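Local coordinates for YfdX protein (Salmonella enterica I, PDB 6A02) that is of incompletely understood function but appears to act in bacterial antibiotic stress and virulence, at residues G19-A24 with E132-Q137; G29-E34 with L160-A165; K70-G75 with L136-K141. All coordinates share one frame; numbering follows the deposited sequence. Where two conformers were deposited one is given.

The three contacts illustrate how chemistry follows position in a fold. Contact 2 is the buried one, joining helix 19-36 to helix 155-167 through hydrocarbon and the flat end of an arginine. Contact 1, partly buried, uses the start of the same helix 19-36 against the end of strand 125-135, just before helix 136-151, combining an apolar touch with a water bridge. Contact 3 lies at the surface, where a loop meets the first turns of helix 136-151 and another water joins the two sides. Contacts 1 and 3 share L136 and Q137, and T139 touches both I134 of contact 1 and A165 of contact 2. Neighbouring subunits approach all three.

Contact 1 (G19-A24 with E132-Q137); sequences GQAWQA and ELIPLQ
W22 and E132 face each other and are bridged by a water, while A21 and I134 meet directly beside them. The two pairs give this small contact, with 110 Å² buried in all, one polar and one apolar half.

The polar half is indirect. The indole NE1 of W22 stands 4.0 Å from OE1 of E132 and makes no hydrogen bond to it. Instead, NE1 of W22 donates to a water at 3.0 Å that lies at the edge of the ring and in its plane, and that water donates in turn to OE1 of E132 at 3.2 Å. The carboxylate is delivered by a fully stretched side chain, with CG trans to the backbone N (chi1 -175°), which carries OE1 from the strand toward the helix. The indole reaches the water from a similar start, its CG also trans to N (chi1 -168°). Ring and carboxylate planes are 89° apart, so the two groups do not stack; OE1 of E132 lies at the ring edge, near its plane, on the NE1 and CD1 side. R26 of the second subunit makes a cation-pi contact with the same indole.

The apolar half is a touch between two methyl groups: CB of A21 lies 4.2 Å from CD1 of I134, at the far end of the isoleucine side chain. The two residues share this half about equally, A21 pointing toward the strand and I134 toward the helix.

In the fold, the first turns of helix 19-36 rest here on the end of strand 125-135, just before it passes through P135, the N-cap residue, into helix 136-151. A21 also packs on I79 and I81 of the adjacent strand 77-89 and on L54 of helix 40-54, so it lies between the sheet and helix 40-54.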
loop_
_atom_site.group_PDB
_atom_site.type_symbol
_atom_site.label_atom_id
_atom_site.label_comp_id
_atom_site.label_asym_id
_atom_site.label_seq_id
_atom_site.Cartn_x
_atom_site.Cartn_y
_atom_site.Cartn_z
ATOM N N GLY A 19 -5.219 -15.302 -14.778
ATOM C CA GLY A 19 -4.014 -15.748 -14.106
ATOM C C GLY A 19 -2.757 -15.496 -14.910
ATOM O O GLY A 19 -1.681 -15.297 -14.336
ATOM N N GLN A 20 -2.867 -15.512 -16.243
ATOM C CA GLN A 20 -1.707 -15.211 -17.075
ATOM C C GLN A 20 -1.254 -13.773 -16.877
ATOM O O GLN A 20 -0.051 -13.504 -16.771
ATOM C CB GLN A 20 -2.020 -15.445 -18.549
ATOM C CG GLN A 20 -2.144 -16.903 -18.957
ATOM C CD GLN A 20 -2.593 -17.028 -20.394
ATOM O OE1 GLN A 20 -3.646 -16.510 -20.771
ATOM N NE2 GLN A 20 -1.787 -17.699 -21.216
ATOM N N ALA A 21 -2.199 -12.834 -16.844
ATOM C CA ALA A 21 -1.824 -11.435 -16.663
ATOM C C ALA A 21 -1.309 -11.177 -15.257
ATOM O O ALA A 21 -0.431 -10.327 -15.066
ATOM C CB ALA A 21 -3.003 -10.520 -16.977
ATOM N N TRP A 22 -1.848 -11.877 -14.258
ATOM C CA TRP A 22 -1.271 -11.766 -12.925
ATOM C C TRP A 22 0.193 -12.189 -12.932
ATOM O O TRP A 22 1.055 -11.484 -12.394
ATOM C CB TRP A 22 -2.084 -12.581 -11.911
ATOM C CG TRP A 22 -1.683 -12.242 -10.519
ATOM C CD1 TRP A 22 -2.180 -11.237 -9.742
ATOM C CD2 TRP A 22 -0.667 -12.878 -9.754
ATOM N NE1 TRP A 22 -1.541 -11.216 -8.527
ATOM C CE2 TRP A 22 -0.611 -12.224 -8.509
ATOM C CE3 TRP A 22 0.189 -13.954 -9.994
ATOM C CZ2 TRP A 22 0.278 -12.597 -7.513
ATOM C CZ3 TRP A 22 1.068 -14.328 -9.002
ATOM C CH2 TRP A 22 1.101 -13.652 -7.776
ATOM N N GLN A 23 0.494 -13.334 -13.552
ATOM C CA GLN A 23 1.875 -13.797 -13.599
ATOM C C GLN A 23 2.743 -12.855 -14.419
ATOM O O GLN A 23 3.922 -12.664 -14.100
ATOM C CB GLN A 23 1.923 -15.219 -14.161
ATOM C CG GLN A 23 3.320 -15.837 -14.152
ATOM C CD GLN A 23 3.856 -15.992 -12.749
ATOM O OE1 GLN A 23 3.142 -16.440 -11.853
ATOM N NE2 GLN A 23 5.107 -15.581 -12.534
ATOM N N ALA A 24 2.175 -12.250 -15.461
ATOM C CA ALA A 24 2.923 -11.279 -16.251
ATOM C C ALA A 24 3.347 -10.095 -15.393
ATOM O O ALA A 24 4.489 -9.625 -15.491
ATOM C CB ALA A 24 2.082 -10.809 -17.440
ATOM N N GLU A 132 -8.159 -6.215 -8.570
ATOM C CA GLU A 132 -6.951 -5.640 -9.137
ATOM C C GLU A 132 -7.069 -5.692 -10.652
ATOM O O GLU A 132 -7.371 -6.747 -11.215
ATOM C CB GLU A 132 -5.746 -6.451 -8.668
ATOM C CG GLU A 132 -4.428 -5.867 -9.092
ATOM C CD GLU A 132 -3.227 -6.704 -8.667
ATOM O OE1 GLU A 132 -3.419 -7.773 -8.056
ATOM O OE2 GLU A 132 -2.081 -6.285 -8.952
ATOM N N LEU A 133 -6.826 -4.553 -11.309
ATOM C CA LEU A 133 -7.006 -4.408 -12.747
ATOM C C LEU A 133 -5.755 -3.822 -13.378
ATOM O O LEU A 133 -5.053 -3.012 -12.760
ATOM C CB LEU A 133 -8.174 -3.457 -13.076
ATOM C CG LEU A 133 -9.465 -3.574 -12.252
ATOM C CD1 LEU A 133 -10.440 -2.458 -12.595
ATOM C CD2 LEU A 133 -10.125 -4.922 -12.473
ATOM N N ILE A 134 -5.505 -4.196 -14.632
ATOM C CA ILE A 134 -4.494 -3.510 -15.442
ATOM C C ILE A 134 -5.082 -3.110 -16.786
ATOM O O ILE A 134 -5.983 -3.786 -17.306
ATOM C CB ILE A 134 -3.228 -4.352 -15.668
ATOM C CG1 ILE A 134 -3.567 -5.661 -16.382
ATOM C CG2 ILE A 134 -2.469 -4.566 -14.346
ATOM C CD1 ILE A 134 -2.351 -6.367 -16.927
ATOM N N PRO A 135 -4.587 -2.030 -17.393
ATOM C CA PRO A 135 -4.982 -1.687 -18.766
ATOM C C PRO A 135 -4.205 -2.578 -19.724
ATOM O O PRO A 135 -2.974 -2.558 -19.744
ATOM C CB PRO A 135 -4.556 -0.222 -18.895
ATOM C CG PRO A 135 -3.360 -0.109 -17.961
ATOM C CD PRO A 135 -3.643 -1.053 -16.811
ATOM N N LEU A 136 -4.922 -3.365 -20.525
ATOM C CA LEU A 136 -4.268 -4.463 -21.231
ATOM C C LEU A 136 -3.304 -3.963 -22.300
ATOM O O LEU A 136 -2.132 -4.369 -22.335
ATOM C CB LEU A 136 -5.309 -5.403 -21.829
ATOM C CG LEU A 136 -4.767 -6.584 -22.641
ATOM C CD1 LEU A 136 -3.747 -7.414 -21.863
ATOM C CD2 LEU A 136 -5.933 -7.453 -23.108
ATOM N N GLN A 137 -3.774 -3.096 -23.197
ATOM C CA GLN A 137 -2.906 -2.703 -24.300
ATOM C C GLN A 137 -1.787 -1.795 -23.818
ATOM O O GLN A 137 -0.652 -1.903 -24.293
ATOM C CB GLN A 137 -3.706 -2.058 -25.430
ATOM C CG GLN A 137 -2.940 -2.016 -26.751
ATOM C CD GLN A 137 -2.449 -3.391 -27.198
ATOM O OE1 GLN A 137 -3.188 -4.382 -27.148
ATOM N NE2 GLN A 137 -1.188 -3.458 -27.628
HETATM O O HOH W 1 -1.677 -9.534 -6.065
#

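Contact 2 (G29-E34 with L160-A165); sequences GMSRFE and LLLKSA
L162 sets its methyl CD1 against helix 19-36, at S31 and R32, and this is where the packing is tight. CD1 of L162 comes within 3.5 Å of OG of S31 and 3.6 Å of the backbone N of R32, so the leucine bears on the main chain as well as on side chains. The CB of R32 closes the same spot, 3.9 Å from CD1 of L162. The hydroxyl of S31 is not left without a partner, since it hydrogen-bonds to the carbonyl O of A43 on the adjoining helix 40-54.

On the K163 side, where the lysine is partly exposed, the contact changes character. R32 runs out straight, its CG trans to the backbone N (chi1 179°), and passes obliquely over K163. NE of R32 lies 3.6 Å from CB of K163, and because the lysine bends at chi2 (58°) its CD comes to sit 3.9 Å above the centre of the R32 guanidinium. The lysine therefore offers hydrocarbon to one face of the arginine and carries its own charge past it, with NZ of K163 4.5 Å from NH1 of R32. NH1 of R32 donates to the carbonyl O of I85 of the second subunit, and a bound sodium ion, a further positive charge, lies close to the R32 side chain.

The two helix segments run nearly antiparallel, at 151°, and their axes approach to 9.3 Å. S31 also touches M150 of helix 136-151. Helices 19-36 and 155-167 thus pack here as a roughly antiparallel pair, with helices 40-54 and 136-151 alongside, in a helical part of the fold that also meets neighbouring subunits.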
loop_
_atom_site.group_PDB
_atom_site.type_symbol
_atom_site.label_atom_id
_atom_site.label_comp_id
_atom_site.label_asym_id
_atom_site.label_seq_id
_atom_site.Cartn_x
_atom_site.Cartn_y
_atom_site.Cartn_z
ATOM N N GLY A 29 7.777 -7.121 -12.432
ATOM C CA GLY A 29 8.492 -6.664 -11.250
ATOM C C GLY A 29 9.840 -7.338 -11.075
ATOM O O GLY A 29 10.834 -6.680 -10.745
ATOM N N MET A 30 9.894 -8.653 -11.288
ATOM C CA MET A 30 11.163 -9.366 -11.164
ATOM C C MET A 30 12.143 -8.901 -12.230
ATOM O O MET A 30 13.341 -8.736 -11.962
ATOM C CB MET A 30 10.933 -10.876 -11.263
ATOM C CG MET A 30 10.129 -11.469 -10.102
ATOM S SD MET A 30 10.080 -13.275 -10.114
ATOM C CE MET A 30 11.824 -13.533 -10.450
ATOM N N SER A 31 11.641 -8.656 -13.441
ATOM C CA SER A 31 12.495 -8.160 -14.513
ATOM C C SER A 31 13.143 -6.845 -14.116
ATOM O O SER A 31 14.357 -6.661 -14.276
ATOM C CB SER A 31 11.667 -7.992 -15.787
ATOM O OG SER A 31 12.435 -7.436 -16.845
ATOM N N ARG A 32 12.352 -5.909 -13.585
ATOM C CA ARG A 32 12.919 -4.619 -13.204
ATOM C C ARG A 32 13.997 -4.789 -12.146
ATOM O O ARG A 32 15.060 -4.164 -12.222
ATOM C CB ARG A 32 11.825 -3.674 -12.707
ATOM C CG ARG A 32 12.366 -2.331 -12.264
ATOM C CD ARG A 32 11.237 -1.324 -12.100
ATOM N NE ARG A 32 11.708 -0.034 -11.617
ATOM C CZ ARG A 32 11.792 0.281 -10.329
ATOM N NH1 ARG A 32 11.448 -0.607 -9.407
ATOM N NH2 ARG A 32 12.226 1.475 -9.965
ATOM N N PHE A 33 13.743 -5.634 -11.145
ATOM C CA PHE A 33 14.747 -5.838 -10.111
ATOM C C PHE A 33 16.046 -6.364 -10.706
ATOM O O PHE A 33 17.142 -5.922 -10.321
ATOM C CB PHE A 33 14.237 -6.810 -9.050
ATOM C CG PHE A 33 15.281 -7.152 -8.018
ATOM C CD1 PHE A 33 15.587 -6.262 -7.003
ATOM C CD2 PHE A 33 15.999 -8.331 -8.107
ATOM C CE1 PHE A 33 16.581 -6.563 -6.061
ATOM C CE2 PHE A 33 16.987 -8.633 -7.167
ATOM C CZ PHE A 33 17.274 -7.746 -6.150
ATOM N N GLU A 34 15.946 -7.309 -11.646
ATOM C CA GLU A 34 17.157 -7.916 -12.193
ATOM C C GLU A 34 18.003 -6.921 -12.985
ATOM O O GLU A 34 19.217 -7.112 -13.100
ATOM C CB GLU A 34 16.817 -9.171 -12.995
ATOM C CG GLU A 34 16.204 -10.293 -12.167
ATOM C CD GLU A 34 17.130 -10.850 -11.098
ATOM O OE1 GLU A 34 18.311 -10.448 -11.028
ATOM O OE2 GLU A 34 16.664 -11.709 -10.317
ATOM N N LEU A 160 12.181 2.133 -16.132
ATOM C CA LEU A 160 11.128 3.132 -15.970
ATOM C C LEU A 160 9.807 2.656 -16.558
ATOM O O LEU A 160 8.739 2.876 -15.969
ATOM C CB LEU A 160 11.548 4.435 -16.637
ATOM C CG LEU A 160 12.713 5.211 -16.048
ATOM C CD1 LEU A 160 13.010 6.399 -16.960
ATOM C CD2 LEU A 160 12.412 5.690 -14.632
ATOM N N LEU A 161 9.850 2.009 -17.727
ATOM C CA LEU A 161 8.616 1.519 -18.340
ATOM C C LEU A 161 8.034 0.343 -17.566
ATOM O O LEU A 161 6.808 0.216 -17.447
ATOM C CB LEU A 161 8.879 1.099 -19.779
ATOM C CG LEU A 161 8.756 2.175 -20.833
ATOM C CD1 LEU A 161 9.013 1.542 -22.168
ATOM C CD2 LEU A 161 7.367 2.786 -20.796
ATOM N N LEU A 162 8.888 -0.546 -17.059
ATOM C CA LEU A 162 8.390 -1.632 -16.217
ATOM C C LEU A 162 7.727 -1.088 -14.954
ATOM O O LEU A 162 6.672 -1.584 -14.532
ATOM C CB LEU A 162 9.529 -2.592 -15.876
ATOM C CG LEU A 162 10.160 -3.298 -17.080
ATOM C CD1 LEU A 162 11.338 -4.109 -16.592
ATOM C CD2 LEU A 162 9.152 -4.187 -17.785
ATOM N N LYS A 163 8.315 -0.049 -14.351
ATOM C CA LYS A 163 7.707 0.561 -13.171
ATOM C C LYS A 163 6.379 1.213 -13.524
ATOM O O LYS A 163 5.399 1.086 -12.775
ATOM C CB LYS A 163 8.670 1.586 -12.561
ATOM C CG LYS A 163 8.160 2.215 -11.248
ATOM C CD LYS A 163 7.901 1.123 -10.202
ATOM C CE LYS A 163 7.519 1.693 -8.832
ATOM N NZ LYS A 163 7.423 0.604 -7.808
ATOM N N SER A 164 6.325 1.901 -14.668
ATOM C CA SER A 164 5.076 2.497 -15.128
ATOM C C SER A 164 3.987 1.446 -15.293
ATOM O O SER A 164 2.833 1.675 -14.906
ATOM C CB SER A 164 5.299 3.228 -16.440
ATOM O OG SER A 164 4.085 3.822 -16.861
ATOM N N ALA A 165 4.334 0.277 -15.847
ATOM C CA ALA A 165 3.342 -0.792 -15.942
ATOM C C ALA A 165 2.812 -1.180 -14.566
ATOM O O ALA A 165 1.598 -1.361 -14.384
ATOM C CB ALA A 165 3.932 -2.006 -16.663
#

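Contact 3 (K70-G75 with L136-K141); sequences KAPVEG and LQQTRK
Q138 extends from the first turn of its helix and brings its amide up to P72 and V73 of the loop, which meet it from two different directions. The side chain is stretched throughout, with CG trans to the backbone N (chi1 -177°), so the amide is held well clear of the helix. V73 approaches it obliquely: its methyl CG2 lies over one face of the amide, 3.7 Å from CD of Q138 and 3.9 Å from NE2 of Q138. P72 crosses the glutamine at about a right angle and comes near the amide plane, at the oxygen, CG of P72 lying 3.8 Å from OE1 of Q138.

The polar link runs through a water. It accepts from the backbone N of V73 at 3.0 Å and donates to OE1 of Q138 at 2.9 Å, tying loop to helix without a direct hydrogen bond. The other end of the amide serves a different subunit, NE2 of Q138 bonding to OG of S126 of the third subunit. The loop reaches the helix also by way of D76, whose carboxylate accepts from the backbone N of both Q137 and Q138.

With a partner at each end of its amide, Q138 has its flip state defined: the oxygen turns to the water of its own chain, the nitrogen to the neighbour. The contact is thus a water-mediated one beside a subunit interface, in which one neutral amide takes both apolar cover and hydrogen bonds.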
loop_
_atom_site.group_PDB
_atom_site.type_symbol
_atom_site.label_atom_id
_atom_site.label_comp_id
_atom_site.label_asym_id
_atom_site.label_seq_id
_atom_site.Cartn_x
_atom_site.Cartn_y
_atom_site.Cartn_z
ATOM N N LYS A 70 -13.409 2.997 -17.810
ATOM C CA LYS A 70 -12.714 3.562 -18.962
ATOM C C LYS A 70 -11.201 3.552 -18.737
ATOM O O LYS A 70 -10.702 4.051 -17.721
ATOM C CB LYS A 70 -13.237 4.978 -19.241
ATOM C CG LYS A 70 -12.657 5.690 -20.475
ATOM C CD LYS A 70 -11.656 6.720 -20.011
ATOM C CE LYS A 70 -11.162 7.724 -21.056
ATOM N NZ LYS A 70 -10.882 7.122 -22.398
ATOM N N ALA A 71 -10.481 2.973 -19.679
ATOM C CA ALA A 71 -9.034 2.948 -19.590
ATOM C C ALA A 71 -8.460 4.294 -20.038
ATOM O O ALA A 71 -9.095 5.021 -20.807
ATOM C CB ALA A 71 -8.482 1.833 -20.469
ATOM N N PRO A 72 -7.265 4.652 -19.559
ATOM C CA PRO A 72 -6.705 5.971 -19.906
ATOM C C PRO A 72 -6.383 6.141 -21.378
ATOM O O PRO A 72 -6.406 7.275 -21.875
ATOM C CB PRO A 72 -5.426 6.066 -19.059
ATOM C CG PRO A 72 -5.449 4.934 -18.117
ATOM C CD PRO A 72 -6.421 3.912 -18.603
ATOM N N VAL A 73 -6.055 5.065 -22.085
ATOM C CA VAL A 73 -5.640 5.139 -23.481
ATOM C C VAL A 73 -6.806 4.726 -24.364
ATOM O O VAL A 73 -7.476 3.720 -24.101
ATOM C CB VAL A 73 -4.398 4.266 -23.730
ATOM C CG1 VAL A 73 -4.030 4.277 -25.205
ATOM C CG2 VAL A 73 -3.233 4.752 -22.866
ATOM N N GLU A 74 -7.050 5.507 -25.418
ATOM C CA GLU A 74 -8.199 5.277 -26.284
ATOM C C GLU A 74 -8.153 3.881 -26.894
ATOM O O GLU A 74 -7.116 3.437 -27.398
ATOM C CB GLU A 74 -8.225 6.334 -27.391
ATOM N N GLY A 75 -9.289 3.187 -26.849
ATOM C CA GLY A 75 -9.401 1.848 -27.380
ATOM C C GLY A 75 -9.003 0.749 -26.421
ATOM O O GLY A 75 -9.235 -0.430 -26.723
ATOM N N LEU A 136 -4.922 -3.365 -20.525
ATOM C CA LEU A 136 -4.268 -4.463 -21.231
ATOM C C LEU A 136 -3.304 -3.963 -22.300
ATOM O O LEU A 136 -2.132 -4.369 -22.335
ATOM C CB LEU A 136 -5.309 -5.403 -21.829
ATOM C CG LEU A 136 -4.767 -6.584 -22.641
ATOM C CD1 LEU A 136 -3.747 -7.414 -21.863
ATOM C CD2 LEU A 136 -5.933 -7.453 -23.108
ATOM N N GLN A 137 -3.774 -3.096 -23.197
ATOM C CA GLN A 137 -2.906 -2.703 -24.300
ATOM C C GLN A 137 -1.787 -1.795 -23.818
ATOM O O GLN A 137 -0.652 -1.903 -24.293
ATOM C CB GLN A 137 -3.706 -2.058 -25.430
ATOM C CG GLN A 137 -2.940 -2.016 -26.751
ATOM C CD GLN A 137 -2.449 -3.391 -27.198
ATOM O OE1 GLN A 137 -3.188 -4.382 -27.148
ATOM N NE2 GLN A 137 -1.188 -3.458 -27.628
ATOM N N GLN A 138 -2.079 -0.909 -22.865
ATOM C CA GLN A 138 -1.037 -0.050 -22.312
ATOM C C GLN A 138 0.049 -0.872 -21.620
ATOM O O GLN A 138 1.244 -0.568 -21.738
ATOM C CB GLN A 138 -1.668 0.984 -21.379
ATOM C CG GLN A 138 -0.698 1.992 -20.785
ATOM C CD GLN A 138 -1.409 3.139 -20.061
ATOM O OE1 GLN A 138 -2.577 3.029 -19.660
ATOM N NE2 GLN A 138 -0.695 4.248 -19.882
ATOM N N THR A 139 -0.342 -1.935 -20.912
ATOM C CA THR A 139 0.658 -2.806 -20.300
ATOM C C THR A 139 1.444 -3.573 -21.351
ATOM O O THR A 139 2.671 -3.687 -21.249
ATOM C CB THR A 139 0.008 -3.761 -19.296
ATOM O OG1 THR A 139 -0.744 -2.997 -18.347
ATOM C CG2 THR A 139 1.063 -4.566 -18.532
ATOM N N ARG A 140 0.760 -4.106 -22.370
ATOM C CA ARG A 140 1.461 -4.774 -23.464
ATOM C C ARG A 140 2.520 -3.864 -24.069
ATOM O O ARG A 140 3.661 -4.283 -24.297
ATOM C CB ARG A 140 0.470 -5.198 -24.548
ATOM C CG ARG A 140 -0.319 -6.433 -24.212
ATOM C CD ARG A 140 -1.451 -6.601 -25.208
ATOM N NE ARG A 140 -2.126 -7.885 -25.058
ATOM C CZ ARG A 140 -3.263 -8.194 -25.667
ATOM N NH1 ARG A 140 -3.848 -7.301 -26.457
ATOM N NH2 ARG A 140 -3.812 -9.393 -25.491
ATOM N N LYS A 141 2.153 -2.605 -24.323
ATOM C CA LYS A 141 3.093 -1.666 -24.932
ATOM C C LYS A 141 4.287 -1.402 -24.024
ATOM O O LYS A 141 5.424 -1.333 -24.498
ATOM C CB LYS A 141 2.388 -0.360 -25.304
ATOM C CG LYS A 141 3.290 0.639 -26.029
ATOM C CD LYS A 141 2.497 1.850 -26.505
ATOM C CE LYS A 141 3.397 2.900 -27.140
ATOM N NZ LYS A 141 2.653 4.172 -27.379
HETATM O O HOH W 2 -5.064 2.453 -21.013
#